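Local coordinates for MdcD (Pseudomonas aeruginosa, PDB 5VIP), which probably serves as the beta subunit of a biotin-independent malonate decarboxylase, a carboxyltransferase-family protein thought to act on the malonyl group carried by an acyl carrier protein, at residues I140-L143 / Q144-Q147; P245-R249 / C250-E254; G185-V188 / I189-A193; A79-G82 / G83-G86; D228-E231 / V232-V236. All coordinates share one frame; numbering follows the deposited sequence.

Contact 1 (I140-L143 / Q144-Q147); sequences IVDL and QRYQ
At the edge of the Arg-145 guanidinium, in or near its plane, lie two oxygens of Asp-142, the backbone O and the carboxylate OD1. The carboxylate is turned 60° against that plane, and OD1 is the oxygen that meets Arg-145. The 2.4 Å between Asp-142 OD1 and Arg-145 NH2 is too short to be trusted in detail, and the bond from NE to OD1 is weak. The Tyr-146 ring is covered on one face by Arg-145 CB, 3.9 Å above the plane and offset toward the rim, while its CE2 approaches Asp-142 O at 3.3 Å.

The backbone explains the gathering. Helix 126-143 ends here, and Gln-144, the first residue with non-helical torsions, still gives its N to Ile-140 O at 3.0 Å. Arg-145 N bonds Asp-142 O at 3.2 Å, from above the carbonyl plane, which sets Arg-145 beside Asp-142. Leu-143 O takes two donors, Tyr-146 N at 2.9 Å and Gln-147 N at 3.0 Å, which curl the chain round the helix terminus. Gln-144 runs alongside Ile-140, its NE2 3.7 Å from Ile-140 CG2, and its amide is fixed by Leu-169, Ser-171 and Val-149. Arg-105 of helix 87-105 adds a second salt bridge to Asp-142 OD1 and bonds Tyr-146 OH.

Two arginines converging on OD1 probably keep Asp-142 ionised despite the unfavourable helix end, and its charge offsets theirs.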
loop_
_atom_site.group_PDB
_atom_site.type_symbol
_atom_site.label_atom_id
_atom_site.label_comp_id
_atom_site.label_asym_id
_atom_site.label_seq_id
_atom_site.Cartn_x
_atom_site.Cartn_y
_atom_site.Cartn_z
ATOM N N ILE B 140 -6.732 -5.979 3.559
ATOM C CA ILE B 140 -5.883 -7.009 4.153
ATOM C C ILE B 140 -5.747 -6.782 5.654
ATOM O O ILE B 140 -5.852 -7.719 6.454
ATOM C CB ILE B 140 -4.487 -7.036 3.497
ATOM C CG1 ILE B 140 -4.595 -7.673 2.106
ATOM C CG2 ILE B 140 -3.490 -7.831 4.368
ATOM C CD1 ILE B 140 -3.396 -7.405 1.250
ATOM N N VAL B 141 -5.541 -5.525 6.040
ATOM C CA VAL B 141 -5.392 -5.192 7.452
ATOM C C VAL B 141 -6.706 -5.485 8.195
ATOM O O VAL B 141 -6.697 -6.078 9.277
ATOM C CB VAL B 141 -4.952 -3.713 7.630
ATOM C CG1 VAL B 141 -4.850 -3.331 9.124
ATOM C CG2 VAL B 141 -3.605 -3.485 6.943
ATOM N N ASP B 142 -7.832 -5.104 7.597
ATOM C CA ASP B 142 -9.148 -5.373 8.200
ATOM C C ASP B 142 -9.366 -6.876 8.378
ATOM O O ASP B 142 -9.755 -7.317 9.451
ATOM C CB ASP B 142 -10.267 -4.770 7.343
ATOM C CG ASP B 142 -11.647 -4.924 7.967
ATOM O OD1 ASP B 142 -11.745 -5.255 9.171
ATOM O OD2 ASP B 142 -12.640 -4.696 7.239
ATOM N N LEU B 143 -9.085 -7.656 7.336
ATOM C CA LEU B 143 -9.332 -9.091 7.379
ATOM C C LEU B 143 -8.444 -9.783 8.412
ATOM O O LEU B 143 -8.861 -10.754 9.047
ATOM C CB LEU B 143 -9.121 -9.718 5.991
ATOM C CG LEU B 143 -9.253 -11.248 5.860
ATOM C CD1 LEU B 143 -10.601 -11.762 6.413
ATOM C CD2 LEU B 143 -9.092 -11.674 4.403
ATOM N N GLN B 144 -7.235 -9.263 8.600
ATOM C CA GLN B 144 -6.282 -9.892 9.501
ATOM C C GLN B 144 -6.521 -9.531 10.974
ATOM O O GLN B 144 -5.709 -9.849 11.839
ATOM C CB GLN B 144 -4.859 -9.565 9.058
ATOM C CG GLN B 144 -4.530 -10.357 7.777
ATOM C CD GLN B 144 -3.109 -10.206 7.274
ATOM O OE1 GLN B 144 -2.638 -11.045 6.512
ATOM N NE2 GLN B 144 -2.421 -9.143 7.684
ATOM N N ARG B 145 -7.665 -8.920 11.253
ATOM C CA ARG B 145 -8.194 -8.910 12.615
ATOM C C ARG B 145 -8.861 -10.253 12.937
ATOM O O ARG B 145 -9.120 -10.560 14.099
ATOM C CB ARG B 145 -9.172 -7.752 12.795
ATOM C CG ARG B 145 -8.473 -6.397 12.698
ATOM C CD ARG B 145 -9.409 -5.257 12.999
ATOM N NE ARG B 145 -10.497 -5.154 12.037
ATOM C CZ ARG B 145 -11.485 -4.272 12.151
ATOM N NH1 ARG B 145 -11.503 -3.444 13.179
ATOM N NH2 ARG B 145 -12.455 -4.224 11.250
ATOM N N TYR B 146 -9.097 -11.064 11.906
ATOM C CA TYR B 146 -9.838 -12.324 12.044
ATOM C C TYR B 146 -9.086 -13.550 11.521
ATOM O O TYR B 146 -9.098 -14.622 12.139
ATOM C CB TYR B 146 -11.180 -12.220 11.305
ATOM C CG TYR B 146 -11.891 -10.910 11.533
ATOM C CD1 TYR B 146 -12.626 -10.690 12.690
ATOM C CD2 TYR B 146 -11.817 -9.887 10.592
ATOM C CE1 TYR B 146 -13.266 -9.482 12.910
ATOM C CE2 TYR B 146 -12.456 -8.682 10.800
ATOM C CZ TYR B 146 -13.184 -8.489 11.958
ATOM O OH TYR B 146 -13.810 -7.285 12.161
ATOM N N GLN B 147 -8.441 -13.405 10.368
ATOM C CA GLN B 147 -7.803 -14.541 9.687
ATOM C C GLN B 147 -6.527 -14.094 8.997
ATOM O O GLN B 147 -6.483 -12.991 8.432
ATOM C CB GLN B 147 -8.746 -15.155 8.635
ATOM C CG GLN B 147 -10.057 -15.734 9.158
ATOM C CD GLN B 147 -9.868 -16.960 10.040
ATOM O OE1 GLN B 147 -8.874 -17.670 9.938
ATOM N NE2 GLN B 147 -10.836 -17.216 10.904
#

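Contact 2 (P245-R249 / C250-E254); sequences PARPR and CRRAE
Arg-251 N donates to Pro-248 O at 3.0 Å, the shortest of the sound bonds here, and the next amide repeats the step, Arg-252 N reaching Arg-249 O at 3.1 Å. Across the same turn Pro-248 and Arg-251 lie side by side and point the same way, with their CG atoms 3.7 Å apart.

Arg-252 folds back over the preceding residues because its chain bends at chi2 (-149°) and again at chi3 (-72°). Together these bends bring CD over the centre of the Arg-247 guanidinium, 3.7 Å above its plane, and lay the Arg-252 guanidinium on the backbone, with Arg-249 CA above the middle of one face. From its edge Arg-252 NH1 makes a weak bond to Arg-247 O at 2.9 Å, and Arg-252 NH2 comes within 3.3 Å of Arg-249 CG.

Structurally this is a 3-10 turn leading into a helix: residues 249 and 250 form the turn, and Arg-252 is the N-cap of helix 253-261, which follows helix 229-242 in the chain.

Two of the positive ends are paired elsewhere, Arg-247 with Asp-255 and Arg-249 with Asp-222. The guanidinium planes of Arg-249 and Arg-252 stand 87° apart, nearly perpendicular. Arg-249 NE bonds a polar side chain of another protein chain; Cys-250 and Arg-251 also pack on that chain, Arg-251 on an acidic side chain.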
loop_
_atom_site.group_PDB
_atom_site.type_symbol
_atom_site.label_atom_id
_atom_site.label_comp_id
_atom_site.label_asym_id
_atom_site.label_seq_id
_atom_site.Cartn_x
_atom_site.Cartn_y
_atom_site.Cartn_z
ATOM N N PRO B 245 -0.306 -14.780 13.149
ATOM C CA PRO B 245 0.986 -14.745 13.852
ATOM C C PRO B 245 0.970 -13.791 15.055
ATOM O O PRO B 245 0.327 -12.737 15.019
ATOM C CB PRO B 245 1.973 -14.266 12.773
ATOM C CG PRO B 245 1.136 -13.578 11.752
ATOM C CD PRO B 245 -0.230 -14.213 11.792
ATOM N N ALA B 246 1.673 -14.169 16.119
ATOM C CA ALA B 246 1.688 -13.376 17.348
ATOM C C ALA B 246 2.425 -12.048 17.182
ATOM O O ALA B 246 2.039 -11.040 17.778
ATOM C CB ALA B 246 2.316 -14.176 18.481
ATOM N N ARG B 247 3.499 -12.052 16.398
ATOM C CA ARG B 247 4.287 -10.841 16.215
ATOM C C ARG B 247 4.823 -10.753 14.788
ATOM O O ARG B 247 5.994 -11.035 14.528
ATOM C CB ARG B 247 5.434 -10.795 17.224
ATOM C CG ARG B 247 5.957 -9.400 17.460
ATOM C CD ARG B 247 6.956 -9.388 18.594
ATOM N NE ARG B 247 7.857 -8.248 18.478
ATOM C CZ ARG B 247 9.175 -8.362 18.382
ATOM N NH1 ARG B 247 9.744 -9.564 18.380
ATOM N NH2 ARG B 247 9.921 -7.277 18.283
ATOM N N PRO B 248 3.953 -10.357 13.856
ATOM C CA PRO B 248 4.306 -10.281 12.435
ATOM C C PRO B 248 5.302 -9.149 12.165
ATOM O O PRO B 248 5.455 -8.269 13.015
ATOM C CB PRO B 248 2.959 -10.021 11.760
ATOM C CG PRO B 248 2.167 -9.294 12.796
ATOM C CD PRO B 248 2.579 -9.893 14.117
ATOM N N ARG B 249 5.953 -9.180 11.005
ATOM C CA ARG B 249 7.009 -8.226 10.670
ATOM C C ARG B 249 6.551 -6.770 10.768
ATOM O O ARG B 249 7.316 -5.920 11.209
ATOM C CB ARG B 249 7.560 -8.506 9.264
ATOM C CG ARG B 249 8.480 -9.736 9.187
ATOM C CD ARG B 249 8.908 -10.049 7.756
ATOM N NE ARG B 249 7.782 -10.530 6.966
ATOM C CZ ARG B 249 7.424 -11.807 6.872
ATOM N NH1 ARG B 249 8.112 -12.747 7.514
ATOM N NH2 ARG B 249 6.373 -12.145 6.138
ATOM N N CYS B 250 5.305 -6.490 10.398
ATOM C CA CYS B 250 4.776 -5.114 10.424
ATOM C C CYS B 250 4.727 -4.499 11.825
ATOM O O CYS B 250 4.688 -3.274 11.980
ATOM C CB CYS B 250 3.362 -5.071 9.824
ATOM S SG CYS B 250 3.339 -5.110 8.037
ATOM N N ARG B 251 4.708 -5.353 12.843
ATOM C CA ARG B 251 4.641 -4.883 14.223
ATOM C C ARG B 251 6.019 -4.756 14.857
ATOM O O ARG B 251 6.129 -4.613 16.070
ATOM C CB ARG B 251 3.797 -5.830 15.067
ATOM C CG ARG B 251 2.385 -6.045 14.547
ATOM C CD ARG B 251 1.494 -4.832 14.785
ATOM N NE ARG B 251 0.160 -5.270 15.186
ATOM C CZ ARG B 251 -0.374 -5.040 16.379
ATOM N NH1 ARG B 251 0.302 -4.341 17.283
ATOM N NH2 ARG B 251 -1.591 -5.487 16.660
ATOM N N ARG B 252 7.072 -4.813 14.047
ATOM C CA ARG B 252 8.419 -4.838 14.601
ATOM C C ARG B 252 9.234 -3.605 14.227
ATOM O O ARG B 252 10.455 -3.677 14.112
ATOM C CB ARG B 252 9.147 -6.102 14.146
ATOM C CG ARG B 252 8.369 -7.365 14.436
ATOM C CD ARG B 252 9.289 -8.525 14.705
ATOM N NE ARG B 252 9.968 -9.014 13.512
ATOM C CZ ARG B 252 9.614 -10.120 12.856
ATOM N NH1 ARG B 252 8.575 -10.841 13.271
ATOM N NH2 ARG B 252 10.301 -10.511 11.789
ATOM N N ALA B 253 8.553 -2.479 14.054
ATOM C CA ALA B 253 9.198 -1.252 13.591
ATOM C C ALA B 253 10.377 -0.831 14.475
ATOM O O ALA B 253 11.448 -0.487 13.961
ATOM C CB ALA B 253 8.169 -0.114 13.501
ATOM N N GLU B 254 10.191 -0.856 15.793
ATOM C CA GLU B 254 11.250 -0.406 16.694
ATOM C C GLU B 254 12.469 -1.311 16.566
ATOM O O GLU B 254 13.606 -0.850 16.647
ATOM C CB GLU B 254 10.769 -0.364 18.150
ATOM C CG GLU B 254 10.084 -1.639 18.628
ATOM C CD GLU B 254 10.358 -1.948 20.097
ATOM O OE1 GLU B 254 10.537 -0.996 20.891
ATOM O OE2 GLU B 254 10.399 -3.146 20.453
#

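Contact 3 (G185-V188 / I189-A193); sequences GPQV and IEQEA
Gln-191 reaches back over the preceding turn to Gln-187, and its atoms can be followed in order. CB is 3.4 Å from Gln-187 O and CG only 3.2 Å from the same oxygen, because CG sits beside the backbone N (chi1 -67°) and so leans toward the start of the helix. Beyond CG the chain is extended: CD lies near both Gln-187 O and Gln-187 CG, and Gln-191 OE1 passes 3.8 Å from Gln-187 O. NE2 arrives 3.2 Å from Gln-187 NE2, a meeting of two donors and no hydrogen bond, with the amide planes 42° apart.

Beneath the pair runs the first turn and a half of helix 186-193, for which Gly-185 is the N-cap. Ile-189 N bonds Gly-185 O at 3.1 Å, Glu-190 N bonds Pro-186 O almost straight (175°), and Gln-191 N closes on Gln-187 O.

Ile-189, buried, lays CG1 against Gly-185 O at 3.3 Å and also touches Asn-184 of the loop before the helix. Along the flank, Val-188 CG2 and Glu-192 CG brush at 4.2 Å. Ile-189, Glu-190 and Gln-191 pack on another protein chain, while Pro-186 and Gln-187 touch a crystal neighbour.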
loop_
_atom_site.group_PDB
_atom_site.type_symbol
_atom_site.label_atom_id
_atom_site.label_comp_id
_atom_site.label_asym_id
_atom_site.label_seq_id
_atom_site.Cartn_x
_atom_site.Cartn_y
_atom_site.Cartn_z
ATOM N N GLY B 185 11.371 -2.564 -9.598
ATOM C CA GLY B 185 11.929 -3.525 -10.539
ATOM C C GLY B 185 13.364 -3.197 -10.926
ATOM O O GLY B 185 13.852 -2.104 -10.636
ATOM N N PRO B 186 14.049 -4.140 -11.597
ATOM C CA PRO B 186 15.453 -3.976 -12.003
ATOM C C PRO B 186 15.668 -2.744 -12.870
ATOM O O PRO B 186 16.623 -1.980 -12.658
ATOM C CB PRO B 186 15.745 -5.247 -12.811
ATOM C CG PRO B 186 14.710 -6.224 -12.375
ATOM C CD PRO B 186 13.486 -5.416 -12.067
ATOM N N GLN B 187 14.776 -2.544 -13.835
ATOM C CA GLN B 187 14.985 -1.484 -14.806
ATOM C C GLN B 187 14.864 -0.114 -14.162
ATOM O O GLN B 187 15.698 0.759 -14.405
ATOM C CB GLN B 187 14.008 -1.592 -15.977
ATOM C CG GLN B 187 14.527 -0.846 -17.200
ATOM C CD GLN B 187 13.497 -0.676 -18.286
ATOM O OE1 GLN B 187 12.335 -1.057 -18.127
ATOM N NE2 GLN B 187 13.919 -0.102 -19.413
ATOM N N VAL B 188 13.840 0.079 -13.336
ATOM C CA VAL B 188 13.643 1.386 -12.711
ATOM C C VAL B 188 14.741 1.657 -11.676
ATOM O O VAL B 188 15.093 2.813 -11.447
ATOM C CB VAL B 188 12.247 1.520 -12.055
ATOM C CG1 VAL B 188 12.211 0.842 -10.707
ATOM C CG2 VAL B 188 11.868 2.989 -11.909
ATOM N N ILE B 189 15.305 0.610 -11.074
ATOM C CA ILE B 189 16.429 0.802 -10.150
ATOM C C ILE B 189 17.651 1.334 -10.909
ATOM O O ILE B 189 18.204 2.374 -10.549
ATOM C CB ILE B 189 16.812 -0.493 -9.402
ATOM C CG1 ILE B 189 15.774 -0.813 -8.322
ATOM C CG2 ILE B 189 18.171 -0.341 -8.719
ATOM C CD1 ILE B 189 16.042 -2.100 -7.590
ATOM N N GLU B 190 18.045 0.636 -11.973
ATOM C CA GLU B 190 19.194 1.042 -12.786
ATOM C C GLU B 190 19.037 2.433 -13.404
ATOM O O GLU B 190 20.010 3.177 -13.518
ATOM C CB GLU B 190 19.438 0.014 -13.893
ATOM C CG GLU B 190 19.873 -1.352 -13.387
ATOM C CD GLU B 190 20.036 -2.362 -14.508
ATOM O OE1 GLU B 190 19.628 -2.057 -15.648
ATOM O OE2 GLU B 190 20.568 -3.462 -14.247
ATOM N N GLN B 191 17.819 2.782 -13.808
ATOM C CA GLN B 191 17.569 4.080 -14.433
ATOM C C GLN B 191 17.574 5.219 -13.418
ATOM O O GLN B 191 17.861 6.367 -13.761
ATOM C CB GLN B 191 16.243 4.061 -15.196
ATOM C CG GLN B 191 16.259 3.144 -16.410
ATOM C CD GLN B 191 14.921 3.085 -17.125
ATOM O OE1 GLN B 191 13.870 3.353 -16.532
ATOM N NE2 GLN B 191 14.952 2.736 -18.409
ATOM N N GLU B 192 17.267 4.900 -12.167
ATOM C CA GLU B 192 17.226 5.917 -11.127
ATOM C C GLU B 192 18.497 5.917 -10.280
ATOM O O GLU B 192 19.031 6.977 -9.953
ATOM C CB GLU B 192 15.993 5.716 -10.235
ATOM C CG GLU B 192 14.661 5.911 -10.960
ATOM C CD GLU B 192 14.455 7.338 -11.424
ATOM O OE1 GLU B 192 14.910 8.263 -10.716
ATOM O OE2 GLU B 192 13.838 7.536 -12.493
ATOM N N ALA B 193 18.987 4.727 -9.941
ATOM C CA ALA B 193 20.099 4.587 -9.000
ATOM C C ALA B 193 21.438 4.282 -9.683
ATOM O O ALA B 193 22.496 4.349 -9.050
ATOM C CB ALA B 193 19.774 3.500 -7.973
#

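Contact 4 (A79-G82 / G83-G86); sequences AFQG and GSLG
A pair of overlapping left-handed turns, close to type III', carries the chain from Phe-80 through Gly-83 to Ser-84 in a glycine-rich loop. Gly-83 N bonds Phe-80 O at 2.8 Å, and one residue on Ser-84 N bonds Gln-81 O at 3.0 Å. Gln-81, Gly-82 and Gly-83 all have positive phi, backbone territory that glycines enter readily but Gln-81 enters despite its side chain. At Gly-83 there is a further reason: Gly-82 O crowds the position where a CB would stand.

Ser-84 adds a side-chain approach to the same oxygen. OG, lying beside its own backbone N (chi1 -48°), is swung back to Gln-81 O. The modelled 2.4 Å between Ser-84 OG and Gln-81 O is too short to be taken literally; Gln-81 O would then accept from both the amide and the hydroxyl of Ser-84, the second bond being doubtful in detail. Next to this, Gln-81 CG rests on one face of the Phe-80 ring, 4.0 Å above its plane and toward the rim.

The loop joins strand 69-76 to helix 87-105, whose N-cap is Gly-86. It is also tied to the segment after strand 111-115: Thr-118 bonds Gly-83 O, Arg-122 NE bonds Ser-84 O, and the Leu-85 backbone pairs with Gly-120 and Arg-122.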
loop_
_atom_site.group_PDB
_atom_site.type_symbol
_atom_site.label_atom_id
_atom_site.label_comp_id
_atom_site.label_asym_id
_atom_site.label_seq_id
_atom_site.Cartn_x
_atom_site.Cartn_y
_atom_site.Cartn_z
ATOM N N ALA B 79 1.008 -13.255 -17.084
ATOM C CA ALA B 79 1.250 -13.372 -18.519
ATOM C C ALA B 79 0.437 -12.343 -19.307
ATOM O O ALA B 79 0.622 -12.196 -20.515
ATOM C CB ALA B 79 0.932 -14.786 -18.996
ATOM N N PHE B 80 -0.452 -11.626 -18.616
ATOM C CA PHE B 80 -1.315 -10.620 -19.234
ATOM C C PHE B 80 -1.007 -9.214 -18.707
ATOM O O PHE B 80 -1.252 -8.926 -17.537
ATOM C CB PHE B 80 -2.792 -10.958 -18.983
ATOM C CG PHE B 80 -3.758 -9.918 -19.509
ATOM C CD1 PHE B 80 -4.069 -9.857 -20.866
ATOM C CD2 PHE B 80 -4.357 -9.007 -18.646
ATOM C CE1 PHE B 80 -4.957 -8.908 -21.351
ATOM C CE2 PHE B 80 -5.244 -8.050 -19.122
ATOM C CZ PHE B 80 -5.545 -8.000 -20.476
ATOM N N GLN B 81 -0.479 -8.346 -19.569
ATOM C CA GLN B 81 -0.113 -6.984 -19.170
ATOM C C GLN B 81 0.962 -7.006 -18.076
ATOM O O GLN B 81 1.075 -6.063 -17.295
ATOM C CB GLN B 81 -1.347 -6.212 -18.666
ATOM C CG GLN B 81 -2.225 -5.559 -19.726
ATOM C CD GLN B 81 -1.628 -4.285 -20.290
ATOM O OE1 GLN B 81 -0.561 -3.830 -19.862
ATOM N NE2 GLN B 81 -2.330 -3.684 -21.238
ATOM N N GLY B 82 1.734 -8.085 -18.004
ATOM C CA GLY B 82 2.670 -8.284 -16.906
ATOM C C GLY B 82 2.007 -8.303 -15.535
ATOM O O GLY B 82 2.650 -8.035 -14.518
ATOM N N GLY B 83 0.712 -8.607 -15.502
ATOM C CA GLY B 83 -0.040 -8.580 -14.260
ATOM C C GLY B 83 -0.276 -7.175 -13.719
ATOM O O GLY B 83 -0.524 -6.993 -12.528
ATOM N N SER B 84 -0.196 -6.174 -14.592
ATOM C CA SER B 84 -0.481 -4.797 -14.196
ATOM C C SER B 84 -1.936 -4.633 -13.792
ATOM O O SER B 84 -2.830 -5.111 -14.484
ATOM C CB SER B 84 -0.153 -3.834 -15.335
ATOM O OG SER B 84 1.129 -4.110 -15.861
ATOM N N LEU B 85 -2.174 -3.950 -12.677
ATOM C CA LEU B 85 -3.529 -3.794 -12.163
ATOM C C LEU B 85 -4.205 -2.523 -12.676
ATOM O O LEU B 85 -3.575 -1.471 -12.785
ATOM C CB LEU B 85 -3.524 -3.793 -10.632
ATOM C CG LEU B 85 -3.230 -5.147 -9.968
ATOM C CD1 LEU B 85 -3.296 -5.013 -8.465
ATOM C CD2 LEU B 85 -4.206 -6.212 -10.442
ATOM N N GLY B 86 -5.489 -2.637 -12.990
ATOM C CA GLY B 86 -6.280 -1.490 -13.388
ATOM C C GLY B 86 -7.448 -1.342 -12.443
ATOM O O GLY B 86 -7.446 -1.923 -11.352
#

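Contact 5 (D228-E231 / V232-V236); sequences DLDE and VRTSV
Val-232 N and Asp-228 O meet at 2.9 Å on the closely packed flank of the first turn of helix 229-242, where Val-232 CG2 also comes within 3.3 Å of Asp-228 O. The Val-232 side chain is buried against Phe-13, Leu-25 and Leu-225. Leu-229, next to it, touches Phe-13 and Ala-24 and sets CD2 3.5 Å from Arg-233 NH2. Ser-235, which packs on Leu-225 and Leu-174, doubles its grip on Glu-231 O: N at 3.0 Å and OG at 2.9 Å arrive from opposite faces of the carbonyl plane.

The outer flank is looser and polar. Asp-230 and Thr-234 are exposed there, and Asp-230 OD1 meets Arg-233 NH1 at 3.0 Å in a salt bridge. The oxygen lies in the guanidinium plane at its edge, although the carboxylate is turned 60° from that plane. A bend at chi3 (-61°) turns the guanidinium back along the helix toward Asp-230, and Arg-233 NH2 bonds Ala-24 O of helix 18-25.

Asp-228 is the N-cap of the helix. Its OD1 accepts Glu-231 N at 2.9 Å through the anti lone pair, and OD2 pairs with Arg-11. Acidic groups at the amino end of a helix suit its dipole, so both Asp-228 and Asp-230 are likely to be stabilised as anions.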
loop_
_atom_site.group_PDB
_atom_site.type_symbol
_atom_site.label_atom_id
_atom_site.label_comp_id
_atom_site.label_asym_id
_atom_site.label_seq_id
_atom_site.Cartn_x
_atom_site.Cartn_y
_atom_site.Cartn_z
ATOM N N ASP B 228 6.515 -27.286 -6.763
ATOM C CA ASP B 228 5.802 -28.541 -6.744
ATOM C C ASP B 228 4.411 -28.233 -6.213
ATOM O O ASP B 228 4.262 -27.687 -5.121
ATOM C CB ASP B 228 6.546 -29.571 -5.873
ATOM C CG ASP B 228 5.796 -30.885 -5.731
ATOM O OD1 ASP B 228 4.969 -31.003 -4.805
ATOM O OD2 ASP B 228 6.043 -31.816 -6.524
ATOM N N LEU B 229 3.401 -28.550 -7.014
ATOM C CA LEU B 229 2.010 -28.286 -6.676
ATOM C C LEU B 229 1.563 -28.829 -5.320
ATOM O O LEU B 229 0.946 -28.114 -4.530
ATOM C CB LEU B 229 1.104 -28.865 -7.768
ATOM C CG LEU B 229 -0.380 -28.802 -7.442
ATOM C CD1 LEU B 229 -0.768 -27.335 -7.218
ATOM C CD2 LEU B 229 -1.205 -29.442 -8.553
ATOM N N ASP B 230 1.830 -30.102 -5.059
ATOM C CA ASP B 230 1.401 -30.700 -3.807
ATOM C C ASP B 230 2.079 -30.003 -2.626
ATOM O O ASP B 230 1.452 -29.763 -1.593
ATOM C CB ASP B 230 1.715 -32.195 -3.798
ATOM C CG ASP B 230 0.814 -32.981 -2.865
ATOM O OD1 ASP B 230 -0.396 -32.659 -2.743
ATOM O OD2 ASP B 230 1.325 -33.944 -2.249
ATOM N N GLU B 231 3.361 -29.673 -2.782
ATOM C CA GLU B 231 4.088 -28.975 -1.726
ATOM C C GLU B 231 3.546 -27.554 -1.489
ATOM O O GLU B 231 3.350 -27.135 -0.343
ATOM C CB GLU B 231 5.586 -28.920 -2.053
ATOM C CG GLU B 231 6.379 -28.149 -1.016
ATOM C CD GLU B 231 7.860 -28.470 -1.002
ATOM O OE1 GLU B 231 8.640 -27.571 -0.620
ATOM O OE2 GLU B 231 8.239 -29.618 -1.333
ATOM N N VAL B 232 3.304 -26.806 -2.561
ATOM C CA VAL B 232 2.710 -25.476 -2.411
ATOM C C VAL B 232 1.362 -25.559 -1.697
ATOM O O VAL B 232 1.105 -24.805 -0.746
ATOM C CB VAL B 232 2.536 -24.766 -3.779
ATOM C CG1 VAL B 232 1.734 -23.453 -3.616
ATOM C CG2 VAL B 232 3.907 -24.483 -4.383
ATOM N N ARG B 233 0.513 -26.489 -2.134
ATOM C CA ARG B 233 -0.818 -26.609 -1.546
ATOM C C ARG B 233 -0.746 -26.954 -0.050
ATOM O O ARG B 233 -1.434 -26.360 0.781
ATOM C CB ARG B 233 -1.641 -27.662 -2.284
ATOM C CG ARG B 233 -3.065 -27.782 -1.771
ATOM C CD ARG B 233 -3.752 -29.039 -2.287
ATOM N NE ARG B 233 -3.857 -29.085 -3.736
ATOM C CZ ARG B 233 -3.237 -29.991 -4.495
ATOM N NH1 ARG B 233 -2.461 -30.902 -3.929
ATOM N NH2 ARG B 233 -3.389 -29.994 -5.822
ATOM N N THR B 234 0.104 -27.909 0.295
ATOM C CA THR B 234 0.224 -28.288 1.691
ATOM C C THR B 234 0.755 -27.139 2.546
ATOM O O THR B 234 0.254 -26.933 3.657
ATOM C CB THR B 234 1.115 -29.528 1.836
ATOM O OG1 THR B 234 0.492 -30.612 1.130
ATOM C CG2 THR B 234 1.291 -29.901 3.310
ATOM N N SER B 235 1.739 -26.382 2.050
ATOM C CA SER B 235 2.257 -25.247 2.832
ATOM C C SER B 235 1.167 -24.217 3.082
ATOM O O SER B 235 1.037 -23.700 4.202
ATOM C CB SER B 235 3.446 -24.547 2.141
ATOM O OG SER B 235 4.453 -25.484 1.796
ATOM N N VAL B 236 0.394 -23.914 2.037
ATOM C CA VAL B 236 -0.693 -22.952 2.154
ATOM C C VAL B 236 -1.655 -23.387 3.257
ATOM O O VAL B 236 -2.023 -22.590 4.142
ATOM C CB VAL B 236 -1.448 -22.791 0.812
ATOM C CG1 VAL B 236 -2.780 -22.098 1.021
ATOM C CG2 VAL B 236 -0.580 -22.016 -0.185
#

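How the contacts relate
The five contacts all lie within the carboxyltransferase family region and follow in series along the chain, none touching another. Contacts 1 and 2 are the nearest pair, with centres 14 Å and closest atoms about 7 Å apart; one ends helix 126-143, the other leads into helix 253-261. Contact 4 lies across the chain's centre from both, its centre 26 Å from that of contact 1 and 31 Å from that of contact 2, yet it leads into helix 87-105, whose far end supplies Arg-105 to contact 1. Contact 3 is nearest to contact 4, 20 Å between centres, and 33 Å from contacts 1 and 5. Contacts 1, 2 and 3 also meet another protein chain; contacts 4 and 5 do not.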